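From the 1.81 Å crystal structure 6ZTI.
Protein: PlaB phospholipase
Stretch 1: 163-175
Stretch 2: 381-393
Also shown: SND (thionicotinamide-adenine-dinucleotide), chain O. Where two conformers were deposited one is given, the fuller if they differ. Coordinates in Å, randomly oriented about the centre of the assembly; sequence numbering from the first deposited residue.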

# COMPACT_ATOMS: atom_id res chain seq x y z
N LEU B 163 16.88 -0.12 10.75
CA LEU B 163 15.61 -0.13 11.46
C LEU B 163 14.83 -1.41 11.21
O LEU B 163 14.14 -1.90 12.11
CB LEU B 163 14.76 1.07 11.06
CG LEU B 163 15.30 2.45 11.47
CD1 LEU B 163 14.35 3.54 11.01
CD2 LEU B 163 15.50 2.53 12.97
N ASP B 164 14.92 -1.97 10.00
CA ASP B 164 14.28 -3.26 9.75
C ASP B 164 14.87 -4.35 10.64
O ASP B 164 14.16 -5.29 11.03
CB ASP B 164 14.43 -3.64 8.28
CG ASP B 164 13.59 -2.78 7.36
OD1 ASP B 164 12.51 -2.31 7.78
OD2 ASP B 164 14.02 -2.57 6.22
N TRP B 165 16.16 -4.26 10.96
CA TRP B 165 16.78 -5.22 11.88
C TRP B 165 16.31 -4.98 13.31
O TRP B 165 15.93 -5.91 14.02
CB TRP B 165 18.32 -5.13 11.81
CG TRP B 165 19.06 -6.33 12.39
CD1 TRP B 165 19.68 -7.33 11.68
CD2 TRP B 165 19.24 -6.65 13.77
NE1 TRP B 165 20.22 -8.25 12.54
CE2 TRP B 165 19.98 -7.86 13.83
CE3 TRP B 165 18.87 -6.04 14.97
CZ2 TRP B 165 20.33 -8.46 15.03
CZ3 TRP B 165 19.22 -6.65 16.17
CH2 TRP B 165 19.95 -7.85 16.19
N LEU B 166 16.32 -3.72 13.74
CA LEU B 166 16.00 -3.42 15.12
C LEU B 166 14.53 -3.61 15.46
O LEU B 166 14.19 -3.71 16.64
CB LEU B 166 16.43 -1.99 15.43
CG LEU B 166 17.94 -1.79 15.54
CD1 LEU B 166 18.30 -0.32 15.37
CD2 LEU B 166 18.45 -2.30 16.90
N GLU B 167 13.65 -3.66 14.46
CA GLU B 167 12.22 -3.76 14.70
C GLU B 167 11.90 -5.02 15.49
O GLU B 167 12.37 -6.11 15.16
CB GLU B 167 11.45 -3.76 13.38
CG GLU B 167 9.92 -3.58 13.52
CD GLU B 167 9.17 -3.55 12.18
OE1 GLU B 167 9.80 -3.71 11.11
OE2 GLU B 167 7.93 -3.38 12.20
N LEU B 168 11.12 -4.86 16.56
CA LEU B 168 10.65 -6.02 17.30
C LEU B 168 10.05 -7.04 16.34
O LEU B 168 9.34 -6.68 15.39
CB LEU B 168 9.62 -5.59 18.35
CG LEU B 168 10.15 -4.69 19.46
CD1 LEU B 168 8.99 -4.25 20.33
CD2 LEU B 168 11.17 -5.36 20.32
N GLY B 169 10.38 -8.31 16.55
CA GLY B 169 9.90 -9.36 15.68
C GLY B 169 10.60 -9.47 14.34
O GLY B 169 10.14 -10.22 13.48
N SER B 170 11.70 -8.74 14.15
CA SER B 170 12.41 -8.76 12.88
C SER B 170 12.84 -10.17 12.51
O SER B 170 13.37 -10.91 13.33
CB SER B 170 13.63 -7.85 12.97
OG SER B 170 14.53 -8.09 11.92
N ASP B 171 12.67 -10.53 11.23
CA ASP B 171 13.19 -11.81 10.77
C ASP B 171 14.71 -11.87 10.88
O ASP B 171 15.27 -12.95 11.11
CB ASP B 171 12.74 -12.07 9.33
CG ASP B 171 11.25 -12.44 9.22
OD1 ASP B 171 10.73 -13.12 10.13
OD2 ASP B 171 10.60 -12.04 8.23
N MET B 172 15.39 -10.73 10.75
CA MET B 172 16.85 -10.77 10.76
C MET B 172 17.39 -11.03 12.16
O MET B 172 18.27 -11.87 12.35
CB MET B 172 17.41 -9.48 10.18
CG MET B 172 17.32 -9.44 8.68
SD MET B 172 17.92 -7.91 7.97
CE MET B 172 16.64 -6.78 8.50
N SER B 173 16.86 -10.32 13.17
CA SER B 173 17.34 -10.57 14.52
C SER B 173 16.94 -11.96 15.01
O SER B 173 17.71 -12.62 15.73
CB SER B 173 16.83 -9.49 15.47
OG SER B 173 15.44 -9.59 15.65
N TRP B 174 15.76 -12.45 14.62
CA TRP B 174 15.38 -13.83 14.95
C TRP B 174 16.43 -14.81 14.44
O TRP B 174 16.86 -15.71 15.17
CB TRP B 174 14.02 -14.17 14.35
CG TRP B 174 13.50 -15.55 14.72
CD1 TRP B 174 13.89 -16.75 14.21
CD2 TRP B 174 12.48 -15.85 15.69
NE1 TRP B 174 13.20 -17.78 14.79
CE2 TRP B 174 12.33 -17.25 15.71
CE3 TRP B 174 11.69 -15.07 16.53
CZ2 TRP B 174 11.41 -17.89 16.53
CZ3 TRP B 174 10.80 -15.70 17.36
CH2 TRP B 174 10.65 -17.10 17.35
N GLN B 175 16.83 -14.66 13.17
CA GLN B 175 17.83 -15.53 12.58
C GLN B 175 19.14 -15.48 13.35
O GLN B 175 19.74 -16.51 13.67
CB GLN B 175 18.05 -15.15 11.12
CG GLN B 175 19.19 -15.89 10.41
CD GLN B 175 19.31 -15.50 8.95
OE1 GLN B 175 19.86 -14.45 8.61
NE2 GLN B 175 18.80 -16.36 8.07
N ARG B 381 2.21 -4.35 23.19
CA ARG B 381 2.26 -5.31 22.10
C ARG B 381 2.60 -4.59 20.81
O ARG B 381 2.21 -3.44 20.60
CB ARG B 381 0.94 -6.09 21.94
CG ARG B 381 -0.23 -5.24 21.54
CD ARG B 381 -1.54 -5.97 21.76
NE ARG B 381 -2.64 -5.42 20.97
CZ ARG B 381 -3.87 -5.92 20.97
NH1 ARG B 381 -4.16 -6.97 21.71
NH2 ARG B 381 -4.82 -5.38 20.21
N GLN B 382 3.31 -5.29 19.94
CA GLN B 382 3.71 -4.74 18.65
C GLN B 382 3.70 -5.88 17.65
O GLN B 382 4.06 -7.01 17.99
CB GLN B 382 5.12 -4.10 18.72
CG GLN B 382 5.27 -2.81 17.90
CD GLN B 382 6.69 -2.20 17.94
OE1 GLN B 382 7.64 -2.77 17.41
NE2 GLN B 382 6.80 -1.02 18.54
N ARG B 383 3.25 -5.59 16.44
CA ARG B 383 3.31 -6.57 15.36
C ARG B 383 4.22 -6.03 14.28
O ARG B 383 4.10 -4.87 13.87
CB ARG B 383 1.93 -6.88 14.77
CG ARG B 383 1.95 -8.15 13.91
CD ARG B 383 0.58 -8.52 13.38
NE ARG B 383 0.09 -7.57 12.39
CZ ARG B 383 -1.06 -7.70 11.74
NH1 ARG B 383 -1.85 -8.74 11.97
NH2 ARG B 383 -1.43 -6.79 10.84
N ASN B 384 5.15 -6.88 13.84
CA ASN B 384 6.15 -6.46 12.87
C ASN B 384 5.47 -6.08 11.55
O ASN B 384 4.57 -6.78 11.06
CB ASN B 384 7.16 -7.58 12.65
CG ASN B 384 8.36 -7.13 11.81
OD1 ASN B 384 8.32 -7.17 10.59
ND2 ASN B 384 9.42 -6.70 12.48
N LEU B 385 5.91 -4.97 10.98
CA LEU B 385 5.30 -4.46 9.76
C LEU B 385 5.75 -5.21 8.51
O LEU B 385 5.04 -5.19 7.50
CB LEU B 385 5.61 -2.97 9.59
CG LEU B 385 5.14 -2.06 10.74
CD1 LEU B 385 5.46 -0.59 10.41
CD2 LEU B 385 3.67 -2.23 11.01
N ASN B 386 6.92 -5.85 8.55
CA ASN B 386 7.39 -6.62 7.41
C ASN B 386 6.90 -8.07 7.43
O ASN B 386 6.74 -8.68 6.37
CB ASN B 386 8.92 -6.58 7.36
CG ASN B 386 9.45 -5.19 7.01
OD1 ASN B 386 9.00 -4.57 6.05
ND2 ASN B 386 10.41 -4.71 7.80
N ASN B 387 6.65 -8.63 8.62
CA ASN B 387 6.19 -10.01 8.76
C ASN B 387 5.08 -10.01 9.81
O ASN B 387 5.36 -9.93 11.01
CB ASN B 387 7.34 -10.93 9.17
CG ASN B 387 6.93 -12.38 9.23
OD1 ASN B 387 5.74 -12.71 9.25
ND2 ASN B 387 7.92 -13.27 9.28
N ARG B 388 3.82 -10.16 9.38
CA ARG B 388 2.71 -10.10 10.31
C ARG B 388 2.57 -11.35 11.16
O ARG B 388 1.75 -11.36 12.09
CB ARG B 388 1.41 -9.83 9.55
CG ARG B 388 1.39 -8.47 8.90
CD ARG B 388 0.20 -8.32 7.98
NE ARG B 388 0.52 -8.72 6.61
CZ ARG B 388 -0.38 -8.86 5.64
NH1 ARG B 388 -1.66 -8.64 5.88
NH2 ARG B 388 0.01 -9.22 4.43
N GLY B 389 3.33 -12.39 10.87
CA GLY B 389 3.40 -13.53 11.76
C GLY B 389 4.33 -13.32 12.93
O GLY B 389 4.65 -14.27 13.64
N LYS B 390 4.82 -12.10 13.13
CA LYS B 390 5.74 -11.80 14.22
C LYS B 390 5.08 -10.80 15.15
O LYS B 390 4.78 -9.67 14.75
CB LYS B 390 7.08 -11.28 13.69
CG LYS B 390 7.75 -12.23 12.71
CD LYS B 390 8.06 -13.60 13.29
CE LYS B 390 9.11 -13.55 14.36
NZ LYS B 390 10.44 -13.13 13.84
N LEU B 391 4.87 -11.22 16.40
CA LEU B 391 4.08 -10.46 17.36
C LEU B 391 4.84 -10.46 18.68
O LEU B 391 5.19 -11.53 19.19
CB LEU B 391 2.69 -11.08 17.52
CG LEU B 391 1.76 -10.50 18.58
CD1 LEU B 391 1.31 -9.11 18.18
CD2 LEU B 391 0.57 -11.41 18.82
N THR B 392 5.10 -9.28 19.23
CA THR B 392 5.88 -9.15 20.45
C THR B 392 5.00 -8.61 21.57
O THR B 392 4.43 -7.52 21.45
CB THR B 392 7.10 -8.26 20.22
OG1 THR B 392 7.97 -8.86 19.24
CG2 THR B 392 7.88 -8.08 21.48
N TYR B 393 4.91 -9.36 22.66
CA TYR B 393 4.24 -8.91 23.88
C TYR B 393 5.28 -8.58 24.93
O TYR B 393 6.29 -9.28 25.06
CB TYR B 393 3.29 -9.98 24.44
CG TYR B 393 1.83 -9.80 24.07
CD1 TYR B 393 1.41 -9.90 22.76
CD2 TYR B 393 0.87 -9.56 25.03
CE1 TYR B 393 0.09 -9.74 22.41
CE2 TYR B 393 -0.47 -9.40 24.70
CZ TYR B 393 -0.85 -9.50 23.39
OH TYR B 393 -2.18 -9.34 23.05
PA SND O . -2.24 -2.73 17.90
O1A SND O . -1.08 -1.83 17.73
O2A SND O . -2.62 -3.06 19.33
O5B SND O . -2.05 -4.15 17.13
C5B SND O . -1.40 -4.14 15.84
C4B SND O . -1.74 -5.40 15.09
O4B SND O . -1.34 -6.55 15.86
C3B SND O . -3.22 -5.59 14.76
O3B SND O . -3.38 -6.17 13.47
C2B SND O . -3.68 -6.54 15.87
O2B SND O . -4.81 -7.32 15.51
C1B SND O . -2.45 -7.43 15.99
N9A SND O . -2.35 -8.11 17.27
C8A SND O . -2.06 -7.54 18.48
N7A SND O . -2.18 -8.36 19.50
C5A SND O . -2.57 -9.55 18.91
C6A SND O . -2.93 -10.80 19.45
N6A SND O . -2.86 -11.09 20.76
N1A SND O . -3.33 -11.76 18.60
C2A SND O . -3.34 -11.50 17.29
N3A SND O . -3.01 -10.37 16.66
C4A SND O . -2.66 -9.42 17.54
O3 SND O . -3.53 -2.10 17.22
PN SND O . -5.02 -2.55 16.85
O1N SND O . -5.44 -3.63 17.78
O2N SND O . -5.07 -2.81 15.40
O5D SND O . -5.75 -1.17 17.22
C5D SND O . -5.90 -0.12 16.24
C4D SND O . -5.80 1.25 16.88
O4D SND O . -6.68 1.33 18.02
C3D SND O . -4.42 1.65 17.41
O3D SND O . -4.27 3.07 17.35
C2D SND O . -4.49 1.16 18.86
O2D SND O . -3.57 1.82 19.71
C1D SND O . -5.93 1.54 19.19
N1N SND O . -6.47 0.63 20.29
C2N SND O . -6.97 -0.55 19.91
C3N SND O . -7.53 -1.40 20.85
C7N SND O . -8.19 -2.66 20.43
S7N SND O . -9.71 -3.06 20.97
N7N SND O . -7.54 -3.41 19.56
C4N SND O . -7.56 -0.99 22.18
C5N SND O . -7.02 0.23 22.54
C6N SND O . -6.47 1.04 21.57
O HOH W 1 11.59 -5.94 10.49
O HOH W 2 10.06 -1.94 16.81
O HOH W 3 7.12 -5.09 15.73
O HOH W 4 12.28 -11.51 15.87
O HOH W 5 11.13 -14.76 11.89
O HOH W 6 11.28 -8.65 9.54

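A loop between two helices exposes backbone groups that no helix satisfies, and a neighbouring hairpin can supply partners for them. The contact between residues 163-175 and 381-393 of PlaB phospholipase illustrates the principle: two strands and their connecting loop present polar side chains to an interhelical turn.

The alternation of a strand is evident from the start. Arg-381 points away from the other stretch and serves the dinucleotide instead, donating from NE to O2A of SND at 2.9 Å. Gln-382 points toward it. Its OE1 lies 3.5 Å from Leu-168 CD1, and water 3 lies between the same oxygen and the backbone, 2.9 Å from Gln-382 OE1 and 2.8 Å from Leu-168 O. Arg-383 again turns away, its guanidinium carrying SND O3B over one face.

Where the strand ends, Asn-384 becomes the organising residue. Its ND2 donates to Leu-168 O at 2.9 Å, with an almost linear angle of 178°, and so engages a carbonyl inside the type II turn that runs from Glu-167 to Ser-170. The opposite end of the amide works within its own loop: OD1 accepts from Asn-386 N at 2.8 Å and from Asn-387 N at 3.0 Å. One side chain thus shapes its own loop while gripping the neighbouring turn.

Leu-385 contributes through its backbone, its N donating to Glu-167 OE2 at 2.8 Å and 173°. Glu-167 is the first residue to leave helical geometry, and its extended side chain reaches this amide. Asn-386 ND2 then bonds to Asp-164 OD1 at 3.2 Å, although the CA-to-CB bond of Asp-164 runs sideways. Water 1 draws this corner together: it donates to Asp-164 O and Glu-167 OE1 and accepts from the ND2 atoms of Asn-384 and Asn-386.

Asn-387 repeats the double use of an amide. Its ND2 donates to both carboxylate oxygens of Asp-171, at 2.9 Å to OD1 and 3.1 Å to OD2, while its OD1 accepts from Gly-389 N at 2.9 Å within the type I turn that leads to Lys-390.

Lys-390 has the largest area covered by the other stretch of any residue here. All four of its chi angles are m, so the chain is coiled rather than extended, and NZ donates to Gly-169 O at 2.9 Å. A long salt bridge joins NZ to Asp-171 OD1 at 3.7 Å, and water 5 also bridges the same two atoms, 2.6 Å from Lys-390 NZ and 2.4 Å from Asp-171 OD1. NZ also lies 3.5 Å from Trp-174 CE3. The backbones come close here, with Gly-169 CA 5.0 Å from Lys-390 CA. An ideal CB on Gly-169 would sit only 3.1 Å from Lys-390 CB and 3.4 Å from Asn-384 CB, and the positive phi independently favours glycine.

Leu-391 turns away, and Thr-392 closes the contact, its OG1 packing 3.8 Å from Leu-168 CB.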